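HP0958 (Helicobacter pylori, PDB 3NA7) probably acts in flagellar biogenesis as a chaperone and post-transcriptional regulator, combining a long kinked antiparallel coiled-coil hairpin with a zinc-ribbon domain. Local coordinates at residues 191-196 against 231-236; 204-209 against 225-230. All coordinates share one frame; numbering follows the deposited sequence.

Interaction 1: 191-196 against 231-236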
ATOM      1  N   THR A 191      26.486   3.489  -0.981  1.00 57.86           N
ATOM      2  CA  THR A 191      27.267   4.467  -0.234  1.00 56.68           C
ATOM      3  C   THR A 191      28.594   3.832   0.178  1.00 53.77           C
ATOM      4  O   THR A 191      29.196   4.234   1.170  1.00 50.87           O
ATOM      5  CB  THR A 191      26.525   4.992   1.026  1.00 56.49           C
ATOM      6  OG1 THR A 191      26.622   4.033   2.085  1.00 55.35           O
ATOM      7  CG2 THR A 191      25.045   5.287   0.716  1.00 58.65           C
ATOM      8  N   SER A 192      29.013   2.812  -0.572  1.00 54.83           N
ATOM      9  CA  SER A 192      30.246   2.047  -0.280  1.00 54.05           C
ATOM     10  C   SER A 192      31.508   2.862  -0.493  1.00 55.08           C
ATOM     11  O   SER A 192      32.445   2.766   0.300  1.00 55.93           O
ATOM     12  CB  SER A 192      30.311   0.772  -1.127  1.00 52.94           C
ATOM     13  OG  SER A 192      29.393  -0.201  -0.641  1.00 55.86           O
ATOM     14  N   ILE A 193      31.524   3.660  -1.562  1.00 56.42           N
ATOM     15  CA  ILE A 193      32.646   4.554  -1.841  1.00 59.62           C
ATOM     16  C   ILE A 193      32.186   5.998  -1.790  1.00 60.25           C
ATOM     17  O   ILE A 193      31.307   6.399  -2.543  1.00 62.37           O
ATOM     18  CB  ILE A 193      33.253   4.288  -3.228  1.00 60.09           C
ATOM     19  CG1 ILE A 193      33.647   2.822  -3.365  1.00 57.89           C
ATOM     20  CG2 ILE A 193      34.452   5.220  -3.499  1.00 63.94           C
ATOM     21  CD1 ILE A 193      33.943   2.435  -4.806  1.00 59.83           C
ATOM     22  N   VAL A 194      32.800   6.786  -0.916  1.00 61.78           N
ATOM     23  CA  VAL A 194      32.385   8.176  -0.726  1.00 62.90           C
ATOM     24  C   VAL A 194      33.540   9.176  -0.807  1.00 66.24           C
ATOM     25  O   VAL A 194      34.679   8.840  -0.488  1.00 66.65           O
ATOM     26  CB  VAL A 194      31.600   8.345   0.576  1.00 61.38           C
ATOM     27  CG1 VAL A 194      30.195   7.728   0.422  1.00 59.76           C
ATOM     28  CG2 VAL A 194      32.369   7.730   1.772  1.00 56.44           C
ATOM     29  N   THR A 195      33.237  10.397  -1.247  1.00 68.79           N
ATOM     30  CA  THR A 195      34.217  11.481  -1.266  1.00 71.71           C
ATOM     31  C   THR A 195      34.255  12.178   0.095  1.00 72.91           C
ATOM     32  O   THR A 195      33.288  12.118   0.843  1.00 71.42           O
ATOM     33  CB  THR A 195      33.878  12.510  -2.351  1.00 73.95           C
ATOM     34  OG1 THR A 195      32.756  13.295  -1.931  1.00 74.39           O
ATOM     35  CG2 THR A 195      33.540  11.818  -3.674  1.00 73.67           C
ATOM     36  N   ILE A 196      35.368  12.827   0.428  1.00 76.66           N
ATOM     37  CA  ILE A 196      35.404  13.651   1.639  1.00 79.27           C
ATOM     38  C   ILE A 196      34.771  15.007   1.333  1.00 82.51           C
ATOM     39  O   ILE A 196      35.143  15.655   0.356  1.00 84.61           O
ATOM     40  CB  ILE A 196      36.839  13.888   2.170  1.00 80.65           C
ATOM     41  CG1 ILE A 196      37.489  12.579   2.603  1.00 79.52           C
ATOM     42  CG2 ILE A 196      36.828  14.896   3.336  1.00 81.81           C
ATOM     43  CD1 ILE A 196      38.925  12.723   3.092  1.00 82.88           C
ATOM     44  N   ILE A 231      34.969   3.159   2.041  1.00 54.28           N
ATOM     45  CA  ILE A 231      36.108   3.641   1.282  1.00 58.74           C
ATOM     46  C   ILE A 231      35.975   5.156   1.035  1.00 62.48           C
ATOM     47  O   ILE A 231      34.905   5.636   0.651  1.00 61.79           O
ATOM     48  CB  ILE A 231      36.233   2.914  -0.068  1.00 59.21           C
ATOM     49  CG1 ILE A 231      36.489   1.423   0.144  1.00 57.20           C
ATOM     50  CG2 ILE A 231      37.354   3.531  -0.919  1.00 57.65           C
ATOM     51  CD1 ILE A 231      36.145   0.584  -1.076  1.00 58.79           C
ATOM     52  N   LEU A 232      37.073   5.880   1.264  1.00 66.26           N
ATOM     53  CA  LEU A 232      37.146   7.346   1.128  1.00 69.48           C
ATOM     54  C   LEU A 232      38.148   7.805   0.073  1.00 72.26           C
ATOM     55  O   LEU A 232      39.240   7.249  -0.041  1.00 73.53           O
ATOM     56  CB  LEU A 232      37.569   7.974   2.455  1.00 69.55           C
ATOM     57  CG  LEU A 232      36.526   8.371   3.492  1.00 69.78           C
ATOM     58  CD1 LEU A 232      37.248   8.854   4.737  1.00 67.80           C
ATOM     59  CD2 LEU A 232      35.613   9.441   2.940  1.00 69.22           C
ATOM     60  N   TYR A 233      37.783   8.823  -0.694  1.00 75.26           N
ATOM     61  CA  TYR A 233      38.747   9.462  -1.584  1.00 80.54           C
ATOM     62  C   TYR A 233      38.501  10.953  -1.775  1.00 83.49           C
ATOM     63  O   TYR A 233      37.363  11.411  -1.726  1.00 83.29           O
ATOM     64  CB  TYR A 233      38.817   8.749  -2.939  1.00 80.61           C
ATOM     65  CG  TYR A 233      37.658   8.992  -3.877  1.00 83.26           C
ATOM     66  CD1 TYR A 233      37.802   9.804  -5.006  1.00 87.72           C
ATOM     67  CD2 TYR A 233      36.424   8.387  -3.658  1.00 83.87           C
ATOM     68  CE1 TYR A 233      36.730  10.012  -5.887  1.00 90.27           C
ATOM     69  CE2 TYR A 233      35.355   8.587  -4.524  1.00 85.14           C
ATOM     70  CZ  TYR A 233      35.506   9.398  -5.630  1.00 89.30           C
ATOM     71  OH  TYR A 233      34.426   9.579  -6.471  1.00 92.04           O
ATOM     72  N   ALA A 234      39.585  11.696  -1.972  1.00 87.30           N
ATOM     73  CA  ALA A 234      39.501  13.102  -2.355  1.00 91.63           C
ATOM     74  C   ALA A 234      39.264  13.189  -3.852  1.00 94.29           C
ATOM     75  O   ALA A 234      40.029  12.622  -4.632  1.00 94.71           O
ATOM     76  CB  ALA A 234      40.774  13.814  -1.996  1.00 93.36           C
ATOM     77  N   GLU A 235      38.202  13.880  -4.256  1.00 97.35           N
ATOM     78  CA  GLU A 235      37.940  14.105  -5.678  1.00101.82           C
ATOM     79  C   GLU A 235      39.145  14.808  -6.322  1.00105.98           C
ATOM     80  O   GLU A 235      39.139  16.028  -6.509  1.00108.51           O
ATOM     81  CB  GLU A 235      36.651  14.922  -5.869  1.00103.87           C
ATOM     82  CG  GLU A 235      35.364  14.086  -5.965  1.00102.87           C
ATOM     83  CD  GLU A 235      35.030  13.655  -7.395  1.00105.25           C
ATOM     84  OE1 GLU A 235      33.986  14.101  -7.921  1.00106.07           O
ATOM     85  OE2 GLU A 235      35.808  12.879  -7.996  1.00104.55           O
ATOM     86  N   GLY A 236      40.178  14.017  -6.632  1.00106.51           N
ATOM     87  CA  GLY A 236      41.454  14.519  -7.154  1.00110.79           C
ATOM     88  C   GLY A 236      42.576  14.644  -6.123  1.00111.83           C
ATOM     89  O   GLY A 236      42.630  15.626  -5.373  1.00113.27           O
TER

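Interaction 2: 204-209 against 225-230. With ZN (zinc ion), chain B.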
ATOM      1  N   CYS A 204      29.309   8.747   6.767  1.00 57.00           N
ATOM      2  CA  CYS A 204      28.759   8.908   8.130  1.00 58.01           C
ATOM      3  C   CYS A 204      28.768  10.346   8.680  1.00 58.94           C
ATOM      4  O   CYS A 204      28.149  10.612   9.704  1.00 58.00           O
ATOM      5  CB  CYS A 204      29.427   7.944   9.118  1.00 57.62           C
ATOM      6  SG  CYS A 204      31.145   8.304   9.468  1.00 58.45           S
ATOM      7  N   PHE A 205      29.478  11.248   7.997  1.00 60.56           N
ATOM      8  CA  PHE A 205      29.478  12.702   8.267  1.00 63.09           C
ATOM      9  C   PHE A 205      30.129  13.107   9.575  1.00 63.53           C
ATOM     10  O   PHE A 205      29.927  14.205  10.055  1.00 65.30           O
ATOM     11  CB  PHE A 205      28.073  13.310   8.119  1.00 64.29           C
ATOM     12  CG  PHE A 205      27.376  12.904   6.854  1.00 62.96           C
ATOM     13  CD1 PHE A 205      26.522  11.811   6.840  1.00 62.01           C
ATOM     14  CD2 PHE A 205      27.586  13.608   5.672  1.00 65.21           C
ATOM     15  CE1 PHE A 205      25.878  11.419   5.669  1.00 65.81           C
ATOM     16  CE2 PHE A 205      26.948  13.224   4.490  1.00 65.79           C
ATOM     17  CZ  PHE A 205      26.093  12.127   4.490  1.00 64.78           C
ATOM     18  N   ILE A 206      30.940  12.220  10.128  1.00 63.56           N
ATOM     19  CA  ILE A 206      31.670  12.514  11.356  1.00 64.28           C
ATOM     20  C   ILE A 206      33.053  13.028  10.980  1.00 65.23           C
ATOM     21  O   ILE A 206      33.711  12.462  10.113  1.00 66.53           O
ATOM     22  CB  ILE A 206      31.742  11.263  12.254  1.00 63.52           C
ATOM     23  CG1 ILE A 206      30.318  10.773  12.574  1.00 60.60           C
ATOM     24  CG2 ILE A 206      32.545  11.540  13.526  1.00 63.14           C
ATOM     25  CD1 ILE A 206      30.240   9.327  12.993  1.00 63.51           C
ATOM     26  N   ARG A 207      33.482  14.112  11.617  1.00 67.15           N
ATOM     27  CA  ARG A 207      34.693  14.822  11.193  1.00 68.22           C
ATOM     28  C   ARG A 207      35.922  13.920  11.281  1.00 66.60           C
ATOM     29  O   ARG A 207      36.116  13.226  12.272  1.00 65.49           O
ATOM     30  CB  ARG A 207      34.897  16.078  12.049  1.00 70.74           C
ATOM     31  CG  ARG A 207      35.588  17.229  11.326  1.00 75.61           C
ATOM     32  CD  ARG A 207      34.562  18.171  10.647  1.00 82.67           C
ATOM     33  NE  ARG A 207      34.414  19.489  11.287  1.00 85.04           N
ATOM     34  CZ  ARG A 207      35.415  20.268  11.705  1.00 89.97           C
ATOM     35  NH1 ARG A 207      36.685  19.889  11.572  1.00 90.18           N
ATOM     36  NH2 ARG A 207      35.148  21.447  12.260  1.00 90.18           N
ATOM     37  N   LEU A 208      36.741  13.921  10.237  1.00 66.93           N
ATOM     38  CA  LEU A 208      37.958  13.101  10.216  1.00 67.51           C
ATOM     39  C   LEU A 208      39.074  13.878  10.885  1.00 68.87           C
ATOM     40  O   LEU A 208      39.170  15.084  10.680  1.00 70.20           O
ATOM     41  CB  LEU A 208      38.339  12.767   8.773  1.00 68.43           C
ATOM     42  CG  LEU A 208      37.278  11.963   7.998  1.00 68.94           C
ATOM     43  CD1 LEU A 208      37.321  12.217   6.483  1.00 68.84           C
ATOM     44  CD2 LEU A 208      37.421  10.485   8.312  1.00 68.15           C
ATOM     45  N   ASN A 209      39.903  13.208  11.687  1.00 69.17           N
ATOM     46  CA  ASN A 209      41.010  13.894  12.358  1.00 70.62           C
ATOM     47  C   ASN A 209      42.116  14.285  11.376  1.00 72.14           C
ATOM     48  O   ASN A 209      42.113  13.872  10.210  1.00 72.35           O
ATOM     49  CB  ASN A 209      41.537  13.123  13.584  1.00 70.45           C
ATOM     50  CG  ASN A 209      42.331  11.857  13.217  1.00 73.57           C
ATOM     51  OD1 ASN A 209      42.681  11.619  12.054  1.00 75.21           O
ATOM     52  ND2 ASN A 209      42.625  11.044  14.226  1.00 69.13           N
ATOM     53  N   CYS A 225      37.091   4.943   6.127  1.00 65.26           N
ATOM     54  CA  CYS A 225      36.707   5.762   7.249  1.00 64.33           C
ATOM     55  C   CYS A 225      36.833   4.963   8.537  1.00 62.16           C
ATOM     56  O   CYS A 225      36.402   3.820   8.602  1.00 60.51           O
ATOM     57  CB  CYS A 225      35.274   6.274   7.089  1.00 63.05           C
ATOM     58  SG  CYS A 225      34.638   6.962   8.624  1.00 66.00           S
ATOM     59  N   PRO A 226      37.401   5.580   9.580  1.00 62.55           N
ATOM     60  CA  PRO A 226      37.602   4.845  10.829  1.00 61.86           C
ATOM     61  C   PRO A 226      36.337   4.733  11.690  1.00 61.39           C
ATOM     62  O   PRO A 226      36.319   3.976  12.664  1.00 61.22           O
ATOM     63  CB  PRO A 226      38.683   5.664  11.537  1.00 62.98           C
ATOM     64  CG  PRO A 226      38.439   7.075  11.066  1.00 64.04           C
ATOM     65  CD  PRO A 226      37.966   6.944   9.631  1.00 62.42           C
ATOM     66  N   TYR A 227      35.288   5.479  11.345  1.00 61.40           N
ATOM     67  CA  TYR A 227      34.030   5.401  12.098  1.00 60.90           C
ATOM     68  C   TYR A 227      33.054   4.385  11.531  1.00 60.02           C
ATOM     69  O   TYR A 227      32.358   3.705  12.298  1.00 62.94           O
ATOM     70  CB  TYR A 227      33.363   6.769  12.220  1.00 62.80           C
ATOM     71  CG  TYR A 227      34.337   7.901  12.473  1.00 64.50           C
ATOM     72  CD1 TYR A 227      35.149   7.914  13.614  1.00 68.57           C
ATOM     73  CD2 TYR A 227      34.462   8.944  11.570  1.00 65.24           C
ATOM     74  CE1 TYR A 227      36.057   8.949  13.847  1.00 70.17           C
ATOM     75  CE2 TYR A 227      35.365   9.991  11.798  1.00 69.31           C
ATOM     76  CZ  TYR A 227      36.153   9.990  12.938  1.00 68.10           C
ATOM     77  OH  TYR A 227      37.036  11.028  13.171  1.00 71.21           O
ATOM     78  N   CYS A 228      33.005   4.246  10.206  1.00 57.63           N
ATOM     79  CA  CYS A 228      31.987   3.364   9.608  1.00 55.80           C
ATOM     80  C   CYS A 228      32.492   2.308   8.635  1.00 55.86           C
ATOM     81  O   CYS A 228      31.772   1.369   8.344  1.00 57.33           O
ATOM     82  CB  CYS A 228      30.898   4.184   8.915  1.00 54.63           C
ATOM     83  SG  CYS A 228      31.563   4.965   7.479  1.00 50.54           S
ATOM     84  N   GLY A 229      33.700   2.464   8.115  1.00 56.76           N
ATOM     85  CA  GLY A 229      34.327   1.392   7.334  1.00 55.71           C
ATOM     86  C   GLY A 229      34.298   1.622   5.834  1.00 54.49           C
ATOM     87  O   GLY A 229      34.908   0.873   5.080  1.00 53.11           O
ATOM     88  N   ARG A 230      33.587   2.661   5.399  1.00 52.61           N
ATOM     89  CA  ARG A 230      33.495   2.994   3.982  1.00 51.63           C
ATOM     90  C   ARG A 230      34.863   3.334   3.358  1.00 53.06           C
ATOM     91  O   ARG A 230      35.790   3.747   4.060  1.00 50.83           O
ATOM     92  CB  ARG A 230      32.522   4.168   3.807  1.00 52.66           C
ATOM     93  CG  ARG A 230      31.074   3.817   4.134  1.00 52.84           C
ATOM     94  CD  ARG A 230      30.169   5.028   4.010  1.00 52.77           C
ATOM     95  NE  ARG A 230      28.761   4.649   4.028  1.00 48.18           N
ATOM     96  CZ  ARG A 230      28.001   4.658   5.118  1.00 50.53           C
ATOM     97  NH1 ARG A 230      28.499   5.045   6.289  1.00 49.39           N
ATOM     98  NH2 ARG A 230      26.731   4.303   5.042  1.00 49.50           N
TER
HETATM   99 ZN    ZN B 300      32.340   7.275   7.720  1.00 56.43          ZN

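Interaction 1: 191-196 against 231-236
The Y233 ring lies beside two methyl groups of the other strand: I193 CG2 is 3.6 Å from Y233 CE2, and T195 CG2 is 3.7 Å from Y233 CZ. Y233 CG lies between its own backbone N and carbonyl carbon (chi1 75°), and from there the CD2-CE2 side of the ring comes to I193 CG2, the two side chains crossing at about a right angle. I231 extends the same sheet face, running side by side with I193, with I231 CD1 4.1 Å from I193 CG1. V194 and L232 occupy the opposite face, where L232 CD2 packs against V194 CG2 at 3.8 Å and also meets I196 CG1. The pairing of 193-195 with 231-233 is parallel: V194 N donates to I231 O (2.9 Å, N-H...O 176°) and V194 O accepts from Y233 N (3.1 Å). I231 N to S192 O and I196 N to Y233 O continue the pairing on either side, the last at 3.3 Å. Helix 4-22 packs on I193 and Y233, while helix 175-188 touches I193 and S192. Helix 210-218 meets I196, and in this small mixed sheet beside the C4 zinc site 231-233 is the middle strand, antiparallel to 223-224 through I223-L232 backbone bonding.

Interaction 2: 204-209 against 225-230
The Y227 ring is sandwiched between I206 and P226. I206 CG2, turned over the ring by its position anti to the backbone N, makes a CH-pi contact 3.8 Å from the ring centroid and only 19° off the normal, while P226 CG lies 4.0 Å above the opposite face, over the ring centre. L208 CD2 extends this apolar group, reaching P226 CD at 3.8 Å. Beside it is the zinc site: C204 SG lies at the Y227 ring edge and binds the zinc at 2.4 Å, C225 SG and C228 SG also bind it, and C201 completes the four-cysteine set of a C4 zinc ribbon. In the loop 225-228, the backbone N atoms of Y227 and C228 both donate to C225 SG, at 3.2 Å and 3.5 Å. These two N-H...S bonds fit a zinc knuckle of the CPxCG type, and would be expected to offset thiolate charge. R230 adds a weak bond from NH1 to C228 SG (3.3 Å), while its NE is hydrogen-bonded to T191 OG1. At the polar edge, Y227 OH donates to R207 O over a short 2.5 Å, with the donor tilted 18° from the carbonyl plane. Farther out, N209 OD1 accepts from I212 N, an N-cap for helix 210-218.

In the fold
Interaction 2 is nested within the chain loop closed by interaction 1: 191-196 comes first, then 204-209, 225-230 and, directly following, 231-236. Their centres are about 11 Å apart, and both lie about 36 to 37 Å from the centre of this elongated chain. Besides its bond to T191 OG1, R230 NE is 2.9 Å from T191 O, a probable hydrogen bond sharing the same N-H, and L208 CD1 packs 3.8 Å from both I196 CD1 and L232 CD1. The side chain of L232 lies about 6 Å from the zinc ion and touches C225, placing the metal site beside the three-stranded sheet. This packing is consistent with one zinc-ribbon unit, which interaction 1 joins to helices 4-22 and 175-188.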